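Long-range contact in nicastrin (Dictyostelium purpureum, PDB 4R12), which probably serves as an essential subunit of the gamma-secretase complex, which cleaves integral membrane proteins such as Notch receptors within the membrane: residues Ile357-Ile370 with Asp429-Ile441. Sequence-based numbering, arbitrary orientation.
Sequences ILDQVASSYENSTI and DIVYILSTFIDRI. With NAG (2-acetamido-2-deoxy-beta-D-glucopyranose), chain E.
In the large lobe of nicastrin, of the zinc-exopeptidase clan, helix 352-362 packs against helix 427-441 through V361, a knob seated among I433, T436, F437 and R440. Helix 357-362 and helix 429-441 run at 132° to each other, and V361, branched and compact, brings CG1 to 3.8 Å from I433 CG2. L358 lays its branched end over the F437 ring, CG standing 3.6 Å from the centroid in a CH-pi contact; F437 CG lies anti to the backbone N (chi1 164°), turning the ring under the leucine. Past helix 352-362, Y365 presents its ring face to the edge of Y432 on the other helix (planes at 79°), while Y365 OH donates to D429 OD1 at 2.8 Å. D429 OD2 takes T369 OG1 at 2.6 Å on its anti lone pair and T369 N at 2.8 Å from above the plane. An alanine at D429 would probably leave the tyrosine and threonine hydroxyls without their acceptor and free the turn to shift. At the far end, R440 NH1 (3.0 Å) and NH2 both donate to Q360 OE1. Apolar packing and the Q360-R440 bonds join the helices; three neutral donors, from Y365 and T369, probably hold the glycosylated Y365-S368 turn against D429.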
loop_
_atom_site.group_PDB
_atom_site.type_symbol
_atom_site.label_atom_id
_atom_site.label_comp_id
_atom_site.label_asym_id
_atom_site.label_seq_id
_atom_site.Cartn_x
_atom_site.Cartn_y
_atom_site.Cartn_z
ATOM N N ILE A 357 5.204 27.122 -10.405
ATOM C CA ILE A 357 3.847 26.944 -10.926
ATOM C C ILE A 357 2.915 26.378 -9.849
ATOM O O ILE A 357 1.759 26.809 -9.718
ATOM C CB ILE A 357 3.850 26.034 -12.175
ATOM C CG1 ILE A 357 4.652 26.705 -13.292
ATOM C CG2 ILE A 357 2.432 25.764 -12.651
ATOM C CD1 ILE A 357 5.227 25.742 -14.297
ATOM N N LEU A 358 3.421 25.429 -9.064
ATOM C CA LEU A 358 2.652 24.903 -7.935
ATOM C C LEU A 358 2.244 26.000 -6.958
ATOM O O LEU A 358 1.081 26.060 -6.561
ATOM C CB LEU A 358 3.437 23.821 -7.182
ATOM C CG LEU A 358 3.246 22.370 -7.602
ATOM C CD1 LEU A 358 4.175 21.480 -6.809
ATOM C CD2 LEU A 358 1.800 21.930 -7.387
ATOM N N ASP A 359 3.202 26.852 -6.581
ATOM C CA ASP A 359 2.954 28.015 -5.718
ATOM C C ASP A 359 1.875 28.934 -6.285
ATOM O O ASP A 359 0.983 29.387 -5.566
ATOM C CB ASP A 359 4.234 28.850 -5.529
ATOM C CG ASP A 359 5.316 28.126 -4.730
ATOM O OD1 ASP A 359 4.991 27.160 -3.998
ATOM O OD2 ASP A 359 6.491 28.541 -4.831
ATOM N N GLN A 360 1.992 29.227 -7.576
ATOM C CA GLN A 360 1.043 30.086 -8.265
ATOM C C GLN A 360 -0.371 29.513 -8.225
ATOM O O GLN A 360 -1.318 30.221 -7.888
ATOM C CB GLN A 360 1.471 30.297 -9.718
ATOM C CG GLN A 360 2.727 31.155 -9.884
ATOM C CD GLN A 360 3.292 31.068 -11.290
ATOM O OE1 GLN A 360 2.564 30.792 -12.251
ATOM N NE2 GLN A 360 4.601 31.287 -11.421
ATOM N N VAL A 361 -0.510 28.238 -8.574
ATOM C CA VAL A 361 -1.831 27.630 -8.586
ATOM C C VAL A 361 -2.446 27.663 -7.186
ATOM O O VAL A 361 -3.608 28.007 -7.029
ATOM C CB VAL A 361 -1.783 26.187 -9.107
ATOM C CG1 VAL A 361 -3.174 25.557 -9.024
ATOM C CG2 VAL A 361 -1.302 26.176 -10.540
ATOM N N ALA A 362 -1.646 27.333 -6.169
ATOM C CA ALA A 362 -2.113 27.345 -4.781
ATOM C C ALA A 362 -2.590 28.719 -4.309
ATOM O O ALA A 362 -3.412 28.811 -3.392
ATOM C CB ALA A 362 -1.003 26.833 -3.842
ATOM N N SER A 363 -2.066 29.779 -4.927
ATOM C CA SER A 363 -2.408 31.149 -4.560
ATOM C C SER A 363 -3.441 31.759 -5.492
ATOM O O SER A 363 -3.815 32.917 -5.311
ATOM C CB SER A 363 -1.151 32.059 -4.575
ATOM O OG SER A 363 -0.150 31.570 -3.704
ATOM N N SER A 364 -3.882 30.998 -6.493
ATOM C CA SER A 364 -4.649 31.556 -7.606
ATOM C C SER A 364 -6.118 31.862 -7.289
ATOM O O SER A 364 -6.788 32.557 -8.066
ATOM C CB SER A 364 -4.591 30.604 -8.803
ATOM O OG SER A 364 -5.240 29.377 -8.500
ATOM N N TYR A 365 -6.621 31.348 -6.168
ATOM C CA TYR A 365 -8.018 31.562 -5.793
ATOM C C TYR A 365 -8.160 31.824 -4.296
ATOM O O TYR A 365 -7.407 31.276 -3.475
ATOM C CB TYR A 365 -8.895 30.371 -6.222
ATOM C CG TYR A 365 -8.575 29.017 -5.606
ATOM C CD1 TYR A 365 -7.410 28.329 -5.933
ATOM C CD2 TYR A 365 -9.467 28.404 -4.731
ATOM C CE1 TYR A 365 -7.129 27.076 -5.382
ATOM C CE2 TYR A 365 -9.197 27.148 -4.178
ATOM C CZ TYR A 365 -8.034 26.488 -4.509
ATOM O OH TYR A 365 -7.774 25.242 -3.961
ATOM N N GLU A 366 -9.129 32.674 -3.962
ATOM C CA GLU A 366 -9.276 33.200 -2.608
ATOM C C GLU A 366 -9.433 32.098 -1.572
ATOM O O GLU A 366 -8.800 32.141 -0.525
ATOM C CB GLU A 366 -10.477 34.144 -2.533
ATOM C CG GLU A 366 -10.841 34.573 -1.111
ATOM C CD GLU A 366 -12.063 35.467 -1.050
ATOM O OE1 GLU A 366 -12.820 35.540 -2.047
ATOM O OE2 GLU A 366 -12.275 36.096 0.009
ATOM N N ASN A 367 -10.285 31.140 -1.852
ATOM C CA ASN A 367 -10.659 30.140 -0.876
ATOM C C ASN A 367 -9.650 28.976 -0.698
ATOM O O ASN A 367 -9.897 28.097 0.041
ATOM C CB ASN A 367 -12.057 29.601 -1.153
ATOM C CG ASN A 367 -13.159 30.553 -0.733
ATOM O OD1 ASN A 367 -12.939 31.461 0.015
ATOM N ND2 ASN A 367 -14.336 30.322 -1.203
ATOM N N SER A 368 -8.518 29.012 -1.364
ATOM C CA SER A 368 -7.513 27.960 -1.188
ATOM C C SER A 368 -7.096 27.792 0.274
ATOM O O SER A 368 -6.791 28.776 0.950
ATOM C CB SER A 368 -6.280 28.259 -2.044
ATOM O OG SER A 368 -5.302 27.267 -1.838
ATOM N N THR A 369 -7.097 26.554 0.760
ATOM C CA THR A 369 -6.673 26.278 2.132
ATOM C C THR A 369 -5.293 25.632 2.168
ATOM O O THR A 369 -4.816 25.215 3.225
ATOM C CB THR A 369 -7.669 25.358 2.858
ATOM O OG1 THR A 369 -7.754 24.104 2.173
ATOM C CG2 THR A 369 -9.044 25.994 2.889
ATOM N N ILE A 370 -4.660 25.575 1.000
ATOM C CA ILE A 370 -3.384 24.901 0.820
ATOM C C ILE A 370 -2.286 25.891 0.445
ATOM O O ILE A 370 -2.486 26.774 -0.391
ATOM C CB ILE A 370 -3.483 23.808 -0.270
ATOM C CG1 ILE A 370 -4.484 22.722 0.143
ATOM C CG2 ILE A 370 -2.110 23.213 -0.572
ATOM C CD1 ILE A 370 -4.068 21.943 1.388
ATOM N N ASP A 429 -9.420 20.944 -2.456
ATOM C CA ASP A 429 -8.353 21.896 -2.761
ATOM C C ASP A 429 -7.136 21.216 -3.383
ATOM O O ASP A 429 -6.616 21.686 -4.398
ATOM C CB ASP A 429 -7.946 22.666 -1.498
ATOM C CG ASP A 429 -8.839 23.876 -1.245
ATOM O OD1 ASP A 429 -9.612 24.231 -2.156
ATOM O OD2 ASP A 429 -8.752 24.478 -0.156
ATOM N N ILE A 430 -6.689 20.102 -2.797
ATOM C CA ILE A 430 -5.530 19.407 -3.333
ATOM C C ILE A 430 -5.820 18.860 -4.744
ATOM O O ILE A 430 -4.979 18.996 -5.650
ATOM C CB ILE A 430 -5.072 18.281 -2.363
ATOM C CG1 ILE A 430 -4.547 18.920 -1.065
ATOM C CG2 ILE A 430 -3.992 17.403 -3.002
ATOM C CD1 ILE A 430 -4.234 17.922 0.071
ATOM N N VAL A 431 -7.008 18.276 -4.952
ATOM C CA VAL A 431 -7.360 17.794 -6.288
ATOM C C VAL A 431 -7.410 18.956 -7.290
ATOM O O VAL A 431 -6.866 18.862 -8.403
ATOM C CB VAL A 431 -8.709 17.048 -6.300
ATOM C CG1 VAL A 431 -9.094 16.642 -7.729
ATOM C CG2 VAL A 431 -8.630 15.811 -5.399
ATOM N N TYR A 432 -8.038 20.053 -6.895
ATOM C CA TYR A 432 -8.101 21.219 -7.773
ATOM C C TYR A 432 -6.716 21.756 -8.111
ATOM O O TYR A 432 -6.393 22.001 -9.287
ATOM C CB TYR A 432 -8.938 22.343 -7.153
ATOM C CG TYR A 432 -8.911 23.571 -8.040
ATOM C CD1 TYR A 432 -9.631 23.594 -9.229
ATOM C CD2 TYR A 432 -8.120 24.681 -7.723
ATOM C CE1 TYR A 432 -9.608 24.700 -10.072
ATOM C CE2 TYR A 432 -8.085 25.795 -8.569
ATOM C CZ TYR A 432 -8.830 25.793 -9.745
ATOM O OH TYR A 432 -8.814 26.869 -10.604
ATOM N N ILE A 433 -5.893 21.944 -7.082
ATOM C CA ILE A 433 -4.573 22.509 -7.299
ATOM C C ILE A 433 -3.725 21.575 -8.165
ATOM O O ILE A 433 -3.094 22.028 -9.117
ATOM C CB ILE A 433 -3.874 22.807 -5.951
ATOM C CG1 ILE A 433 -4.629 23.924 -5.227
ATOM C CG2 ILE A 433 -2.416 23.200 -6.166
ATOM C CD1 ILE A 433 -4.312 24.031 -3.739
ATOM N N LEU A 434 -3.723 20.275 -7.865
ATOM C CA LEU A 434 -2.894 19.358 -8.645
ATOM C C LEU A 434 -3.399 19.209 -10.087
ATOM O O LEU A 434 -2.597 19.108 -11.014
ATOM C CB LEU A 434 -2.806 17.981 -7.972
ATOM C CG LEU A 434 -1.980 17.956 -6.673
ATOM C CD1 LEU A 434 -2.079 16.587 -5.996
ATOM C CD2 LEU A 434 -0.490 18.338 -6.908
ATOM N N SER A 435 -4.717 19.195 -10.271
ATOM C CA SER A 435 -5.292 19.101 -11.618
ATOM C C SER A 435 -4.890 20.302 -12.473
ATOM O O SER A 435 -4.460 20.152 -13.608
ATOM C CB SER A 435 -6.816 19.016 -11.559
ATOM O OG SER A 435 -7.236 17.904 -10.787
ATOM N N THR A 436 -5.025 21.489 -11.897
ATOM C CA THR A 436 -4.701 22.733 -12.590
ATOM C C THR A 436 -3.195 22.810 -12.879
ATOM O O THR A 436 -2.769 23.229 -13.963
ATOM C CB THR A 436 -5.157 23.936 -11.753
ATOM O OG1 THR A 436 -6.579 23.857 -11.555
ATOM C CG2 THR A 436 -4.814 25.266 -12.458
ATOM N N PHE A 437 -2.400 22.373 -11.909
ATOM C CA PHE A 437 -0.948 22.368 -12.036
ATOM C C PHE A 437 -0.506 21.465 -13.184
ATOM O O PHE A 437 0.282 21.874 -14.034
ATOM C CB PHE A 437 -0.318 21.929 -10.705
ATOM C CG PHE A 437 1.129 21.509 -10.804
ATOM C CD1 PHE A 437 2.121 22.436 -11.103
ATOM C CD2 PHE A 437 1.499 20.201 -10.543
ATOM C CE1 PHE A 437 3.458 22.050 -11.180
ATOM C CE2 PHE A 437 2.839 19.803 -10.615
ATOM C CZ PHE A 437 3.818 20.733 -10.933
ATOM N N ILE A 438 -1.008 20.231 -13.197
ATOM C CA ILE A 438 -0.672 19.289 -14.256
ATOM C C ILE A 438 -1.090 19.820 -15.622
ATOM O O ILE A 438 -0.321 19.741 -16.587
ATOM C CB ILE A 438 -1.314 17.910 -13.988
ATOM C CG1 ILE A 438 -0.582 17.238 -12.825
ATOM C CG2 ILE A 438 -1.284 17.026 -15.249
ATOM C CD1 ILE A 438 -1.350 16.109 -12.179
ATOM N N ASP A 439 -2.288 20.387 -15.699
ATOM C CA ASP A 439 -2.762 20.996 -16.938
ATOM C C ASP A 439 -1.819 22.112 -17.402
ATOM O O ASP A 439 -1.467 22.183 -18.580
ATOM C CB ASP A 439 -4.188 21.533 -16.762
ATOM C CG ASP A 439 -4.725 22.204 -18.030
ATOM O OD1 ASP A 439 -5.166 21.481 -18.954
ATOM O OD2 ASP A 439 -4.703 23.452 -18.102
ATOM N N ARG A 440 -1.373 22.953 -16.478
ATOM C CA ARG A 440 -0.475 24.045 -16.851
ATOM C C ARG A 440 0.878 23.534 -17.342
ATOM O O ARG A 440 1.354 23.973 -18.397
ATOM C CB ARG A 440 -0.293 25.014 -15.682
ATOM C CG ARG A 440 -1.536 25.856 -15.414
ATOM C CD ARG A 440 -1.224 27.057 -14.523
ATOM N NE ARG A 440 -0.177 27.900 -15.103
ATOM C CZ ARG A 440 0.517 28.820 -14.432
ATOM N NH1 ARG A 440 0.292 29.034 -13.138
ATOM N NH2 ARG A 440 1.448 29.526 -15.060
ATOM N N ILE A 441 1.507 22.606 -16.622
ATOM C CA ILE A 441 2.831 22.179 -17.076
ATOM C C ILE A 441 2.739 21.248 -18.282
ATOM O O ILE A 441 3.743 21.005 -18.950
ATOM C CB ILE A 441 3.663 21.478 -15.969
ATOM C CG1 ILE A 441 3.019 20.167 -15.537
ATOM C CG2 ILE A 441 3.911 22.414 -14.784
ATOM C CD1 ILE A 441 3.915 19.356 -14.637
HETATM C C1 NAG E . -15.408 31.049 -0.722
HETATM C C2 NAG E . -16.509 31.489 -1.674
HETATM C C3 NAG E . -17.764 32.010 -1.007
HETATM C C4 NAG E . -18.116 31.216 0.216
HETATM C C5 NAG E . -16.911 31.252 1.137
HETATM C C6 NAG E . -17.215 30.611 2.472
HETATM C C7 NAG E . -15.526 32.450 -3.607
HETATM C C8 NAG E . -14.883 33.678 -4.164
HETATM N N2 NAG E . -16.031 32.598 -2.429
HETATM O O3 NAG E . -18.838 31.978 -1.918
HETATM O O4 NAG E . -19.252 31.797 0.848
HETATM O O5 NAG E . -15.928 30.499 0.462
HETATM O O6 NAG E . -17.950 29.418 2.225
HETATM O O7 NAG E . -15.563 31.403 -4.197
HETATM O O HOH W 1 -6.818 28.795 -10.544
HETATM O O HOH W 2 -11.390 25.902 -0.744
#